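Local coordinates for protein glucanase (PDB 5GY3) that probably hydrolyses internal beta-1,4-glucosidic linkages of cellulose and related beta-glucans as a family 8 glycoside hydrolase, at residues L37-V40 with P46-D49; I92-L97 with Y152-A157. All coordinates share one frame; numbering follows the deposited sequence.

How the interactions relate
Both contacts are buried and apolar, and helix 86-103 joins them, their centres lying 15 Å apart. Interaction 1 pairs successive helices, 29-41 and 45-59, nearer the periphery, about 17 Å from the centre of the chain to the centre of the contact; interaction 2 sits deeper, about 8 Å by the same measure, and brings together helices separated by more than fifty residues. The chemistry follows the place: small and branched aliphatic groups beside a phenylalanine in 37-40 with 46-49, a broad indole face under alanine and proline in 92-97 with 152-157. Phe48 CZ meets Leu96 CD2 at 3.7 Å, so the two contacts adjoin through helix 86-103.

Interaction 1 of 2, residues L37-V40 with P46-D49; sequences LLAV and PAFD
Val40 overlaps the Phe48 ring obliquely through one methyl, CG2, which lies 3.5 Å from Phe48 CD2 and almost as near its CE2. The pair belongs to a helical hairpin of the (alpha/alpha)6-barrel fold of glycoside hydrolase family 8, in which helices 29-41 and 45-59 follow one another after a short turn. Their backbones are close: Ala39 CA and Phe48 CA are 5.3 Å apart, a spacing that the single methyl of Ala39 permits. That methyl points at the second helix and packs against the base of the phenylalanine, while Ala47 adds a looser methyl contact.

Phe48 carries its CG anti to the backbone N (chi1 -177°), and its side chain runs alongside Val40, both pointing the same way. This direction turns the ring towards helix 86-103, where it touches Ala99 and meets Trp103 edge-to-face. Tyr108 makes a second edge-to-face pair with it and also hydrogen-bonds Asp49 OD1, which lies in plane at the edge of the phenyl ring. Trp4 of helix 2-11 touches both Ala39 and Ala47. The methyl of Ala39 lies at the edge of the Phe48 ring, near its plane, with CB 3.8 Å from Phe48 N.

Interaction 2 of 2, residues I92-L97 with Y152-A157; sequences IAWALL and YFIFPA
Trp94 lays one face of its indole against Pro156 and Ala157. Ala157 takes the five-membered half: its CA stands 3.6 Å from the centroid of that ring and only 9° off the normal, a CH-pi contact made by a backbone carbon over the face. The methyl of the same alanine lies over CD2, between CG and CE3, with Ala157 CB 3.5 Å from Trp94 CD2. Backbone and methyl together therefore cover the inner part of the indole.

Pro156 serves the benzene half. Its ring crosses the indole obliquely, and CG comes within 3.6 Å of Trp94 CH2 while CB lies beside CH2 and CZ2. The carbonyl carbon of Pro156 is above the same face, 3.8 Å from the plane and displaced towards the rim. Ile154, at the N-cap position of helix 155-164, is more marginal: its CG2 approaches Trp94 CZ3 obliquely at 4.2 Å.

The indole can reach across because Trp94 has CG anti to its own N (chi1 -172°), which extends the ring from helix 86-103 towards the start of helix 155-164. The closest backbone pair is again Trp94 with Ala157, at 5.6 Å between CA atoms. Leu37 of helix 29-41 also touches the indole, and Trp227 meets it with planes at about 55°.

Ile154 additionally contacts Asp87, the predicted nucleophile, their side chains being about 4 Å apart. The arrangement is thus a buried packing of an indole on the first turn of helix 155-164, in the (alpha/alpha)6-barrel core of a family 8 glycoside hydrolase, next to the probable active site.

Interaction 1 of 2, residues L37-V40 with P46-D49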
ATOM      1  N   LEU A  37     -11.022   3.115   0.084  1.00  8.02           N
ATOM      2  CA  LEU A  37     -11.042   2.667  -1.309  1.00  9.39           C
ATOM      3  C   LEU A  37     -12.151   1.652  -1.543  1.00 10.71           C
ATOM      4  O   LEU A  37     -12.894   1.735  -2.530  1.00 11.10           O
ATOM      5  CB  LEU A  37      -9.691   2.048  -1.692  1.00 12.31           C
ATOM      6  CG  LEU A  37      -8.519   2.980  -1.971  1.00  9.46           C
ATOM      7  CD1 LEU A  37      -7.211   2.169  -2.061  1.00 10.57           C
ATOM      8  CD2 LEU A  37      -8.759   3.746  -3.266  1.00  8.15           C
ATOM      9  N   LEU A  38     -12.258   0.665  -0.652  1.00  8.44           N
ATOM     10  CA  LEU A  38     -13.272  -0.369  -0.821  1.00  9.84           C
ATOM     11  C   LEU A  38     -14.681   0.180  -0.608  1.00 12.88           C
ATOM     12  O   LEU A  38     -15.632  -0.308  -1.230  1.00 12.81           O
ATOM     13  CB  LEU A  38     -12.982  -1.541   0.123  1.00 10.78           C
ATOM     14  CG  LEU A  38     -11.671  -2.309  -0.132  1.00  8.82           C
ATOM     15  CD1 LEU A  38     -11.451  -3.366   0.932  1.00 11.76           C
ATOM     16  CD2 LEU A  38     -11.652  -2.948  -1.512  1.00 15.37           C
ATOM     17  N   ALA A  39     -14.836   1.190   0.249  1.00 10.23           N
ATOM     18  CA  ALA A  39     -16.155   1.803   0.409  1.00 11.62           C
ATOM     19  C   ALA A  39     -16.604   2.481  -0.882  1.00 11.98           C
ATOM     20  O   ALA A  39     -17.771   2.365  -1.272  1.00 11.87           O
ATOM     21  CB  ALA A  39     -16.145   2.793   1.572  1.00 10.36           C
ATOM     22  N   VAL A  40     -15.692   3.169  -1.575  1.00 11.57           N
ATOM     23  CA  VAL A  40     -16.040   3.750  -2.875  1.00 11.10           C
ATOM     24  C   VAL A  40     -16.415   2.651  -3.858  1.00 12.06           C
ATOM     25  O   VAL A  40     -17.429   2.739  -4.568  1.00 12.52           O
ATOM     26  CB  VAL A  40     -14.875   4.593  -3.427  1.00  9.66           C
ATOM     27  CG1 VAL A  40     -15.246   5.144  -4.805  1.00 13.10           C
ATOM     28  CG2 VAL A  40     -14.505   5.705  -2.468  1.00 11.03           C
ATOM     29  N   PRO A  46     -22.203   6.149   3.163  1.00 14.84           N
ATOM     30  CA  PRO A  46     -22.215   6.259   4.635  1.00 16.07           C
ATOM     31  C   PRO A  46     -20.951   5.709   5.280  1.00 15.30           C
ATOM     32  O   PRO A  46     -20.362   6.377   6.143  1.00 13.46           O
ATOM     33  CB  PRO A  46     -23.470   5.468   5.032  1.00 16.75           C
ATOM     34  CG  PRO A  46     -24.365   5.624   3.860  1.00 16.18           C
ATOM     35  CD  PRO A  46     -23.457   5.546   2.664  1.00 14.42           C
ATOM     36  N   ALA A  47     -20.503   4.521   4.859  1.00 12.16           N
ATOM     37  CA  ALA A  47     -19.286   3.943   5.423  1.00 14.22           C
ATOM     38  C   ALA A  47     -18.074   4.793   5.079  1.00 12.35           C
ATOM     39  O   ALA A  47     -17.216   5.037   5.936  1.00 13.76           O
ATOM     40  CB  ALA A  47     -19.090   2.513   4.920  1.00 14.17           C
ATOM     41  N   PHE A  48     -17.984   5.250   3.824  1.00 12.43           N
ATOM     42  CA  PHE A  48     -16.872   6.116   3.437  1.00 10.31           C
ATOM     43  C   PHE A  48     -16.798   7.350   4.330  1.00 12.49           C
ATOM     44  O   PHE A  48     -15.722   7.713   4.817  1.00 10.72           O
ATOM     45  CB  PHE A  48     -16.993   6.530   1.970  1.00 10.27           C
ATOM     46  CG  PHE A  48     -15.829   7.363   1.497  1.00 11.92           C
ATOM     47  CD1 PHE A  48     -15.812   8.732   1.693  1.00 13.46           C
ATOM     48  CD2 PHE A  48     -14.745   6.768   0.875  1.00 10.71           C
ATOM     49  CE1 PHE A  48     -14.731   9.501   1.292  1.00  9.51           C
ATOM     50  CE2 PHE A  48     -13.662   7.532   0.469  1.00  9.83           C
ATOM     51  CZ  PHE A  48     -13.659   8.898   0.681  1.00  8.95           C
ATOM     52  N   ASP A  49     -17.933   8.027   4.536  1.00 10.04           N
ATOM     53  CA  ASP A  49     -17.910   9.245   5.339  1.00 13.52           C
ATOM     54  C   ASP A  49     -17.551   8.949   6.795  1.00 16.29           C
ATOM     55  O   ASP A  49     -16.866   9.754   7.438  1.00 14.03           O
ATOM     56  CB  ASP A  49     -19.256   9.976   5.232  1.00 14.15           C
ATOM     57  CG  ASP A  49     -19.427  10.725   3.901  1.00 19.18           C
ATOM     58  OD1 ASP A  49     -18.414  11.067   3.256  1.00 18.38           O
ATOM     59  OD2 ASP A  49     -20.579  10.995   3.499  1.00 14.66           O
TER

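Interaction 2 of 2, residues I92-L97 with Y152-A157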
ATOM      1  N   ILE A  92      -5.394   7.166   1.402  1.00  7.25           N
ATOM      2  CA  ILE A  92      -6.473   8.062   1.820  1.00 10.50           C
ATOM      3  C   ILE A  92      -6.740   9.109   0.745  1.00 10.71           C
ATOM      4  O   ILE A  92      -7.892   9.349   0.364  1.00  7.81           O
ATOM      5  CB  ILE A  92      -6.130   8.712   3.175  1.00 10.93           C
ATOM      6  CG1 ILE A  92      -6.155   7.663   4.300  1.00  9.48           C
ATOM      7  CG2 ILE A  92      -7.087   9.874   3.469  1.00  9.61           C
ATOM      8  CD1 ILE A  92      -5.401   8.082   5.605  1.00  9.48           C
ATOM      9  N   ALA A  93      -5.680   9.756   0.244  1.00  8.79           N
ATOM     10  CA  ALA A  93      -5.872  10.786  -0.773  1.00  7.57           C
ATOM     11  C   ALA A  93      -6.440  10.192  -2.053  1.00  7.18           C
ATOM     12  O   ALA A  93      -7.230  10.836  -2.754  1.00  7.19           O
ATOM     13  CB  ALA A  93      -4.552  11.507  -1.063  1.00  7.68           C
ATOM     14  N   TRP A  94      -6.007   8.980  -2.393  1.00  5.68           N
ATOM     15  CA  TRP A  94      -6.499   8.305  -3.591  1.00  8.03           C
ATOM     16  C   TRP A  94      -7.970   7.945  -3.442  1.00  9.04           C
ATOM     17  O   TRP A  94      -8.768   8.162  -4.363  1.00  7.98           O
ATOM     18  CB  TRP A  94      -5.650   7.052  -3.835  1.00  7.26           C
ATOM     19  CG  TRP A  94      -5.899   6.352  -5.119  1.00  7.75           C
ATOM     20  CD1 TRP A  94      -6.425   6.877  -6.273  1.00  9.09           C
ATOM     21  CD2 TRP A  94      -5.607   4.985  -5.395  1.00  7.74           C
ATOM     22  NE1 TRP A  94      -6.475   5.908  -7.250  1.00  8.20           N
ATOM     23  CE2 TRP A  94      -5.974   4.739  -6.735  1.00  8.52           C
ATOM     24  CE3 TRP A  94      -5.061   3.938  -4.639  1.00  7.74           C
ATOM     25  CZ2 TRP A  94      -5.833   3.487  -7.328  1.00  9.67           C
ATOM     26  CZ3 TRP A  94      -4.905   2.696  -5.241  1.00  8.04           C
ATOM     27  CH2 TRP A  94      -5.281   2.487  -6.572  1.00 10.34           C
ATOM     28  N   ALA A  95      -8.350   7.411  -2.277  1.00  6.82           N
ATOM     29  CA  ALA A  95      -9.753   7.097  -2.032  1.00  8.99           C
ATOM     30  C   ALA A  95     -10.632   8.343  -2.143  1.00  8.06           C
ATOM     31  O   ALA A  95     -11.743   8.281  -2.693  1.00 10.04           O
ATOM     32  CB  ALA A  95      -9.902   6.444  -0.658  1.00  9.46           C
ATOM     33  N   LEU A  96     -10.151   9.480  -1.626  1.00  8.79           N
ATOM     34  CA  LEU A  96     -10.910  10.729  -1.715  1.00  8.00           C
ATOM     35  C   LEU A  96     -11.090  11.172  -3.159  1.00  9.26           C
ATOM     36  O   LEU A  96     -12.177  11.614  -3.549  1.00  7.39           O
ATOM     37  CB  LEU A  96     -10.213  11.827  -0.908  1.00  8.45           C
ATOM     38  CG  LEU A  96     -10.421  11.666   0.602  1.00  8.54           C
ATOM     39  CD1 LEU A  96      -9.362  12.415   1.416  1.00  8.58           C
ATOM     40  CD2 LEU A  96     -11.842  12.122   0.982  1.00  8.42           C
ATOM     41  N   LEU A  97     -10.033  11.072  -3.967  1.00  8.42           N
ATOM     42  CA  LEU A  97     -10.163  11.384  -5.387  1.00  8.54           C
ATOM     43  C   LEU A  97     -11.224  10.503  -6.042  1.00 12.25           C
ATOM     44  O   LEU A  97     -12.084  10.985  -6.795  1.00 11.77           O
ATOM     45  CB  LEU A  97      -8.803  11.216  -6.060  1.00 11.09           C
ATOM     46  CG  LEU A  97      -8.498  12.061  -7.279  1.00 21.55           C
ATOM     47  CD1 LEU A  97      -8.745  13.523  -6.910  1.00 20.44           C
ATOM     48  CD2 LEU A  97      -7.043  11.837  -7.665  1.00 15.62           C
ATOM     49  N   TYR A 152       5.489   1.119  -0.880  1.00  6.09           N
ATOM     50  CA  TYR A 152       4.838   2.425  -0.787  1.00  8.16           C
ATOM     51  C   TYR A 152       4.848   3.179  -2.117  1.00  8.65           C
ATOM     52  O   TYR A 152       4.328   4.304  -2.185  1.00  9.43           O
ATOM     53  CB  TYR A 152       5.502   3.313   0.282  1.00  7.48           C
ATOM     54  CG  TYR A 152       5.434   2.850   1.728  1.00  8.03           C
ATOM     55  CD1 TYR A 152       5.147   1.532   2.063  1.00  9.01           C
ATOM     56  CD2 TYR A 152       5.671   3.750   2.761  1.00  9.01           C
ATOM     57  CE1 TYR A 152       5.096   1.114   3.392  1.00  9.76           C
ATOM     58  CE2 TYR A 152       5.631   3.344   4.098  1.00 11.03           C
ATOM     59  CZ  TYR A 152       5.343   2.026   4.400  1.00 13.30           C
ATOM     60  OH  TYR A 152       5.293   1.604   5.703  1.00 13.44           O
ATOM     61  N   PHE A 153       5.424   2.602  -3.174  1.00  7.80           N
ATOM     62  CA  PHE A 153       5.348   3.203  -4.515  1.00  7.20           C
ATOM     63  C   PHE A 153       4.012   2.795  -5.137  1.00  9.21           C
ATOM     64  O   PHE A 153       3.924   1.869  -5.946  1.00  8.58           O
ATOM     65  CB  PHE A 153       6.489   2.747  -5.425  1.00  9.51           C
ATOM     66  CG  PHE A 153       7.893   3.018  -4.918  1.00  9.01           C
ATOM     67  CD1 PHE A 153       8.147   3.761  -3.774  1.00 10.47           C
ATOM     68  CD2 PHE A 153       8.973   2.508  -5.632  1.00 10.17           C
ATOM     69  CE1 PHE A 153       9.467   3.973  -3.339  1.00  8.96           C
ATOM     70  CE2 PHE A 153      10.288   2.722  -5.210  1.00 10.91           C
ATOM     71  CZ  PHE A 153      10.526   3.453  -4.063  1.00 10.43           C
ATOM     72  N   ILE A 154       2.949   3.503  -4.766  1.00  7.64           N
ATOM     73  CA  ILE A 154       1.580   3.072  -5.136  1.00  7.83           C
ATOM     74  C   ILE A 154       1.299   3.645  -6.522  1.00  8.28           C
ATOM     75  O   ILE A 154       0.612   4.657  -6.700  1.00  8.55           O
ATOM     76  CB  ILE A 154       0.548   3.471  -4.086  1.00  6.42           C
ATOM     77  CG1 ILE A 154       1.012   2.954  -2.715  1.00  6.83           C
ATOM     78  CG2 ILE A 154      -0.813   2.850  -4.446  1.00  8.12           C
ATOM     79  CD1 ILE A 154       0.051   3.236  -1.571  1.00 11.83           C
ATOM     80  N   PHE A 155       1.815   2.951  -7.534  1.00  8.37           N
ATOM     81  CA  PHE A 155       1.751   3.438  -8.910  1.00  9.69           C
ATOM     82  C   PHE A 155       0.348   3.811  -9.385  1.00 10.12           C
ATOM     83  O   PHE A 155       0.212   4.867 -10.021  1.00 10.88           O
ATOM     84  CB  PHE A 155       2.378   2.393  -9.847  1.00  9.57           C
ATOM     85  CG  PHE A 155       3.792   2.049  -9.491  1.00  8.79           C
ATOM     86  CD1 PHE A 155       4.806   2.982  -9.654  1.00 11.86           C
ATOM     87  CD2 PHE A 155       4.100   0.799  -8.976  1.00 10.53           C
ATOM     88  CE1 PHE A 155       6.127   2.669  -9.317  1.00 13.22           C
ATOM     89  CE2 PHE A 155       5.417   0.481  -8.631  1.00  9.40           C
ATOM     90  CZ  PHE A 155       6.424   1.416  -8.814  1.00  9.85           C
ATOM     91  N   PRO A 156      -0.716   3.039  -9.124  1.00  9.49           N
ATOM     92  CA  PRO A 156      -2.026   3.461  -9.651  1.00 10.74           C
ATOM     93  C   PRO A 156      -2.560   4.722  -8.983  1.00 10.61           C
ATOM     94  O   PRO A 156      -3.272   5.509  -9.631  1.00 10.34           O
ATOM     95  CB  PRO A 156      -2.922   2.240  -9.385  1.00 10.43           C
ATOM     96  CG  PRO A 156      -2.272   1.552  -8.211  1.00 10.95           C
ATOM     97  CD  PRO A 156      -0.796   1.723  -8.456  1.00  9.38           C
ATOM     98  N   ALA A 157      -2.237   4.936  -7.707  1.00  7.75           N
ATOM     99  CA  ALA A 157      -2.595   6.186  -7.053  1.00  8.18           C
ATOM    100  C   ALA A 157      -1.846   7.358  -7.668  1.00  7.75           C
ATOM    101  O   ALA A 157      -2.434   8.414  -7.924  1.00  6.32           O
ATOM    102  CB  ALA A 157      -2.310   6.093  -5.561  1.00  6.85           C
TER